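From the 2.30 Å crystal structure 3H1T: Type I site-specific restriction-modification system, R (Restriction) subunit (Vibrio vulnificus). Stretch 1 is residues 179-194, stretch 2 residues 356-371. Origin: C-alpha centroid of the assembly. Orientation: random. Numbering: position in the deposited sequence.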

# COMPACT_ATOMS: atom_id res chain seq x y z
N PRO A 179 8.65 -10.80 1.00
CA PRO A 179 8.12 -9.44 0.91
C PRO A 179 8.67 -8.65 -0.28
O PRO A 179 9.87 -8.70 -0.57
CB PRO A 179 8.50 -8.82 2.26
CG PRO A 179 9.74 -9.54 2.63
CD PRO A 179 9.40 -10.98 2.26
N ARG A 180 7.78 -7.94 -0.96
CA ARG A 180 8.12 -7.13 -2.12
C ARG A 180 9.19 -6.08 -1.78
O ARG A 180 9.46 -5.80 -0.61
CB ARG A 180 6.86 -6.45 -2.65
CG ARG A 180 5.83 -7.45 -3.11
CD ARG A 180 4.48 -6.80 -3.27
NE ARG A 180 3.48 -7.73 -3.78
CZ ARG A 180 2.21 -7.41 -4.00
NH1 ARG A 180 1.79 -6.18 -3.74
NH2 ARG A 180 1.36 -8.32 -4.46
N TYR A 181 9.79 -5.51 -2.82
CA TYR A 181 10.84 -4.52 -2.67
C TYR A 181 10.46 -3.33 -1.78
O TYR A 181 11.26 -2.92 -0.95
CB TYR A 181 11.34 -4.02 -4.05
CG TYR A 181 10.55 -2.88 -4.67
CD1 TYR A 181 9.45 -3.13 -5.50
CD2 TYR A 181 10.91 -1.55 -4.43
CE1 TYR A 181 8.73 -2.07 -6.06
CE2 TYR A 181 10.20 -0.49 -4.99
CZ TYR A 181 9.11 -0.75 -5.80
OH TYR A 181 8.42 0.30 -6.35
N TYR A 182 9.25 -2.79 -1.94
CA TYR A 182 8.86 -1.64 -1.13
C TYR A 182 8.56 -2.00 0.32
O TYR A 182 8.77 -1.18 1.21
CB TYR A 182 7.68 -0.90 -1.74
CG TYR A 182 6.42 -1.70 -1.88
CD1 TYR A 182 6.21 -2.49 -3.01
CD2 TYR A 182 5.45 -1.69 -0.88
CE1 TYR A 182 5.05 -3.25 -3.13
CE2 TYR A 182 4.29 -2.45 -1.00
CZ TYR A 182 4.09 -3.23 -2.12
OH TYR A 182 2.95 -4.00 -2.22
N GLN A 183 8.09 -3.21 0.57
CA GLN A 183 7.80 -3.64 1.94
C GLN A 183 9.12 -3.75 2.69
O GLN A 183 9.20 -3.47 3.89
CB GLN A 183 7.08 -4.98 1.95
CG GLN A 183 5.70 -4.87 1.34
CD GLN A 183 5.00 -6.20 1.13
OE1 GLN A 183 3.78 -6.24 1.01
NE2 GLN A 183 5.76 -7.28 1.08
N GLN A 184 10.15 -4.18 1.97
CA GLN A 184 11.47 -4.32 2.55
C GLN A 184 12.03 -2.94 2.91
O GLN A 184 12.69 -2.80 3.94
CB GLN A 184 12.38 -5.04 1.57
CG GLN A 184 12.12 -6.53 1.46
CD GLN A 184 13.07 -7.22 0.52
OE1 GLN A 184 14.28 -7.07 0.65
NE2 GLN A 184 12.54 -7.98 -0.44
N ILE A 185 11.80 -1.94 2.06
CA ILE A 185 12.28 -0.58 2.32
C ILE A 185 11.64 -0.14 3.63
O ILE A 185 12.31 0.29 4.55
CB ILE A 185 11.82 0.44 1.24
CG1 ILE A 185 12.23 -0.05 -0.15
CG2 ILE A 185 12.40 1.81 1.52
CD1 ILE A 185 13.66 -0.42 -0.24
N ALA A 186 10.32 -0.28 3.68
CA ALA A 186 9.56 0.10 4.86
C ALA A 186 10.10 -0.61 6.10
O ALA A 186 10.45 0.03 7.09
CB ALA A 186 8.10 -0.25 4.66
N ILE A 187 10.18 -1.93 6.04
CA ILE A 187 10.66 -2.70 7.17
C ILE A 187 12.04 -2.31 7.67
O ILE A 187 12.22 -2.10 8.87
CB ILE A 187 10.66 -4.21 6.83
CG1 ILE A 187 9.22 -4.68 6.56
CG2 ILE A 187 11.26 -5.00 7.99
CD1 ILE A 187 9.14 -6.00 5.85
N ASN A 188 13.01 -2.20 6.77
CA ASN A 188 14.37 -1.85 7.13
C ASN A 188 14.53 -0.43 7.70
O ASN A 188 15.32 -0.22 8.63
CB ASN A 188 15.29 -2.03 5.92
CG ASN A 188 15.53 -3.50 5.58
OD1 ASN A 188 14.84 -4.39 6.07
ND2 ASN A 188 16.51 -3.74 4.72
N ARG A 189 13.79 0.53 7.17
CA ARG A 189 13.90 1.90 7.67
C ARG A 189 13.27 2.04 9.04
O ARG A 189 13.64 2.93 9.81
CB ARG A 189 13.25 2.89 6.71
CG ARG A 189 13.94 2.93 5.37
CD ARG A 189 13.57 4.16 4.59
NE ARG A 189 14.25 4.17 3.30
CZ ARG A 189 13.98 5.02 2.33
NH1 ARG A 189 13.05 5.96 2.51
NH2 ARG A 189 14.61 4.93 1.18
N ALA A 190 12.30 1.18 9.33
CA ALA A 190 11.62 1.19 10.61
C ALA A 190 12.58 0.65 11.65
O ALA A 190 12.82 1.29 12.68
CB ALA A 190 10.38 0.32 10.54
N VAL A 191 13.14 -0.52 11.37
CA VAL A 191 14.10 -1.17 12.26
C VAL A 191 15.30 -0.28 12.48
O VAL A 191 15.84 -0.20 13.58
CB VAL A 191 14.57 -2.49 11.64
CG1 VAL A 191 15.67 -3.12 12.50
CG2 VAL A 191 13.39 -3.43 11.48
N GLN A 192 15.71 0.39 11.41
CA GLN A 192 16.85 1.32 11.43
C GLN A 192 16.50 2.50 12.34
O GLN A 192 17.29 2.89 13.19
CB GLN A 192 17.10 1.81 10.00
CG GLN A 192 18.42 2.49 9.72
CD GLN A 192 18.55 2.90 8.24
OE1 GLN A 192 18.70 2.06 7.35
NE2 GLN A 192 18.47 4.21 7.99
N SER A 193 15.32 3.06 12.13
CA SER A 193 14.83 4.18 12.93
C SER A 193 14.90 3.87 14.42
O SER A 193 15.41 4.66 15.22
CB SER A 193 13.38 4.51 12.57
OG SER A 193 13.29 5.09 11.28
N VAL A 194 14.37 2.71 14.80
CA VAL A 194 14.36 2.27 16.18
C VAL A 194 15.77 2.13 16.72
O VAL A 194 16.06 2.56 17.83
CB VAL A 194 13.62 0.92 16.30
CG1 VAL A 194 13.71 0.39 17.71
CG2 VAL A 194 12.17 1.10 15.91
N PRO A 356 7.06 10.97 7.23
CA PRO A 356 7.22 9.55 6.91
C PRO A 356 8.64 9.12 6.56
O PRO A 356 9.37 9.86 5.90
CB PRO A 356 6.24 9.36 5.75
CG PRO A 356 6.24 10.73 5.07
CD PRO A 356 6.18 11.64 6.26
N ILE A 357 9.03 7.93 7.01
CA ILE A 357 10.36 7.40 6.71
C ILE A 357 10.34 6.76 5.32
O ILE A 357 11.37 6.51 4.71
CB ILE A 357 10.81 6.39 7.82
CG1 ILE A 357 9.77 5.29 8.02
CG2 ILE A 357 10.97 7.14 9.13
CD1 ILE A 357 9.86 4.17 7.04
N TYR A 358 9.12 6.52 4.83
CA TYR A 358 8.89 5.94 3.52
C TYR A 358 7.43 6.13 3.11
O TYR A 358 6.53 6.10 3.95
CB TYR A 358 9.24 4.45 3.53
CG TYR A 358 9.15 3.80 2.17
CD1 TYR A 358 9.92 4.25 1.10
CD2 TYR A 358 8.28 2.74 1.94
CE1 TYR A 358 9.84 3.65 -0.16
CE2 TYR A 358 8.18 2.14 0.69
CZ TYR A 358 8.96 2.60 -0.36
OH TYR A 358 8.89 1.99 -1.59
N THR A 359 7.23 6.34 1.81
CA THR A 359 5.90 6.50 1.24
C THR A 359 5.77 5.63 -0.00
O THR A 359 6.57 5.72 -0.92
CB THR A 359 5.62 7.96 0.78
OG1 THR A 359 5.58 8.84 1.91
CG2 THR A 359 4.28 8.02 0.06
N TYR A 360 4.76 4.76 -0.03
CA TYR A 360 4.48 3.93 -1.20
C TYR A 360 3.09 4.35 -1.62
O TYR A 360 2.10 3.93 -1.02
CB TYR A 360 4.51 2.44 -0.87
CG TYR A 360 4.47 1.58 -2.12
CD1 TYR A 360 5.54 1.57 -3.02
CD2 TYR A 360 3.35 0.82 -2.45
CE1 TYR A 360 5.49 0.84 -4.21
CE2 TYR A 360 3.28 0.09 -3.63
CZ TYR A 360 4.35 0.10 -4.51
OH TYR A 360 4.28 -0.60 -5.69
N SER A 361 3.00 5.17 -2.67
CA SER A 361 1.73 5.70 -3.15
C SER A 361 0.88 4.77 -4.00
O SER A 361 1.27 3.66 -4.31
CB SER A 361 1.96 7.00 -3.93
OG SER A 361 2.59 6.76 -5.18
N LEU A 362 -0.30 5.27 -4.35
CA LEU A 362 -1.22 4.53 -5.21
C LEU A 362 -0.60 4.58 -6.59
O LEU A 362 -0.66 3.63 -7.36
CB LEU A 362 -2.59 5.22 -5.20
CG LEU A 362 -3.62 4.74 -6.23
CD1 LEU A 362 -3.75 3.24 -6.16
CD2 LEU A 362 -4.96 5.40 -5.96
N ARG A 363 -0.01 5.74 -6.88
CA ARG A 363 0.67 6.01 -8.14
C ARG A 363 1.77 4.97 -8.39
O ARG A 363 1.85 4.38 -9.45
CB ARG A 363 1.28 7.41 -8.08
CG ARG A 363 1.82 7.95 -9.38
CD ARG A 363 2.41 9.35 -9.25
NE ARG A 363 3.84 9.36 -8.98
CZ ARG A 363 4.41 9.21 -7.78
NH1 ARG A 363 3.66 9.03 -6.70
NH2 ARG A 363 5.73 9.25 -7.66
N GLN A 364 2.63 4.75 -7.40
CA GLN A 364 3.71 3.77 -7.54
C GLN A 364 3.14 2.36 -7.63
O GLN A 364 3.59 1.57 -8.46
CB GLN A 364 4.69 3.87 -6.36
CG GLN A 364 6.07 3.37 -6.70
CD GLN A 364 7.14 3.87 -5.75
OE1 GLN A 364 7.03 4.96 -5.18
NE2 GLN A 364 8.20 3.08 -5.58
N GLY A 365 2.17 2.04 -6.78
CA GLY A 365 1.55 0.73 -6.82
C GLY A 365 0.99 0.41 -8.20
O GLY A 365 1.22 -0.68 -8.73
N ILE A 366 0.25 1.34 -8.79
CA ILE A 366 -0.30 1.08 -10.12
C ILE A 366 0.84 0.91 -11.12
O ILE A 366 0.81 0.02 -11.96
CB ILE A 366 -1.19 2.24 -10.66
CG1 ILE A 366 -2.41 2.45 -9.77
CG2 ILE A 366 -1.68 1.88 -12.07
CD1 ILE A 366 -3.19 3.69 -10.14
N ASP A 367 1.85 1.77 -11.03
CA ASP A 367 2.95 1.66 -11.95
C ASP A 367 3.74 0.36 -11.80
O ASP A 367 4.33 -0.10 -12.76
CB ASP A 367 3.92 2.83 -11.82
CG ASP A 367 4.84 2.94 -13.01
OD1 ASP A 367 4.30 2.97 -14.14
OD2 ASP A 367 6.08 2.98 -12.85
N ASP A 368 3.74 -0.22 -10.61
CA ASP A 368 4.48 -1.45 -10.40
C ASP A 368 3.64 -2.69 -10.71
O ASP A 368 4.15 -3.81 -10.66
CB ASP A 368 4.97 -1.53 -8.95
CG ASP A 368 6.05 -0.51 -8.63
OD1 ASP A 368 6.59 0.14 -9.55
OD2 ASP A 368 6.38 -0.37 -7.44
N GLY A 369 2.37 -2.48 -11.03
CA GLY A 369 1.49 -3.59 -11.33
C GLY A 369 0.98 -4.28 -10.08
O GLY A 369 0.54 -5.42 -10.13
N PHE A 370 1.03 -3.59 -8.94
CA PHE A 370 0.59 -4.15 -7.67
C PHE A 370 -0.77 -3.65 -7.19
O PHE A 370 -1.34 -4.20 -6.26
CB PHE A 370 1.63 -3.87 -6.59
CG PHE A 370 2.88 -4.68 -6.75
CD1 PHE A 370 2.81 -6.06 -6.95
CD2 PHE A 370 4.14 -4.07 -6.66
CE1 PHE A 370 3.98 -6.83 -7.06
CE2 PHE A 370 5.31 -4.83 -6.77
CZ PHE A 370 5.23 -6.21 -6.97
N LEU A 371 -1.25 -2.59 -7.81
CA LEU A 371 -2.55 -2.03 -7.48
C LEU A 371 -3.23 -1.80 -8.83
O LEU A 371 -2.55 -1.67 -9.85
CB LEU A 371 -2.41 -0.72 -6.71
CG LEU A 371 -1.90 -0.80 -5.27
CD1 LEU A 371 -1.88 0.61 -4.69
CD2 LEU A 371 -2.78 -1.71 -4.42
O HOH W 1 -0.76 -4.99 -3.74

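Residues 181-194 form a helix whose i to i+4 bonds run regularly from Gln-184 N to Arg-180 O (3.1 Å) through Val-194 N to Ala-190 O (3.0 Å), with Arg-180 at the N-cap. The second stretch passes from a strand through Ser-361 into helix 362-368. Ser-361 OG caps that helix by accepting from Gln-364 N at 3.0 Å. The helix closes in a Schellman motif at Gly-369, whose phi of 80° suits glycine, and the turn delivers Phe-370 toward the first stretch. Helix 181-194 and strand 358-360 run nearly antiparallel (161°), their axes approaching to 8.8 Å. The CA atoms of Ala-186 and Tyr-358 lie just 6.0 Å apart. Together the stretches bury 670 Å².

Strand alternation sorts the side chains: Tyr-358 and Tyr-360 point toward the helix, Thr-359 away. Tyr-360 meets Tyr-182 in a face-to-face stack, with centroids 3.6 Å apart and planes at 4°. Tyr-358 offers a ring face to Ile-185, whose CG2 lies 3.7 Å from the Tyr-358 ring centroid and 20° off the normal, a CH-pi contact. Its ring also packs against Ala-186, CB to Tyr-358 CD2 4.0 Å.

Tyr-181 starts sideways, yet its chi1 of 86° carries the hydroxyl into a polar cluster. Gln-364 NE2 donates to Tyr-181 OH (2.9 Å, 160°), and Tyr-181 OH donates to Asp-368 OD2 at a very short 2.4 Å. Because Tyr-360 OH also donates to Asp-368 OD2 (2.7 Å), one buried carboxylate oxygen gathers tyrosines from both stretches. Tyrosine suits these sites by combining an aromatic surface with a polar tip.

At the N-terminal end of the helix, the extended m, t, t side chain of Arg-180 lays its guanidinium flat on Phe-370, centres 3.9 Å apart and planes at 15°. Arg-180 CD sits over the same ring, 3.9 Å from its centroid. Stacking leaves the in-plane N-H groups available: Arg-180 NH1 donates to Tyr-182 OH (2.9 Å) and to a water (NH1 to water O 2.8 Å), which in turn donates to Phe-370 O (water O to Phe-370 O 2.7 Å).

Farther along the helix, Arg-189 NH1 donates to Ile-357 O (2.8 Å, 163°), with the carbonyl near the guanidinium plane and Tyr-358 CD1 over one guanidinium face. The aliphatic base of this arginine also packs, Arg-189 CB lying 3.6 Å from Ile-357 CD1. Ile-357 also reaches Ser-193, CG2 to OG 3.8 Å; that hydroxyl is satisfied within its own helix, donating to Arg-189 O (Ser-193 OG to Arg-189 O 2.6 Å).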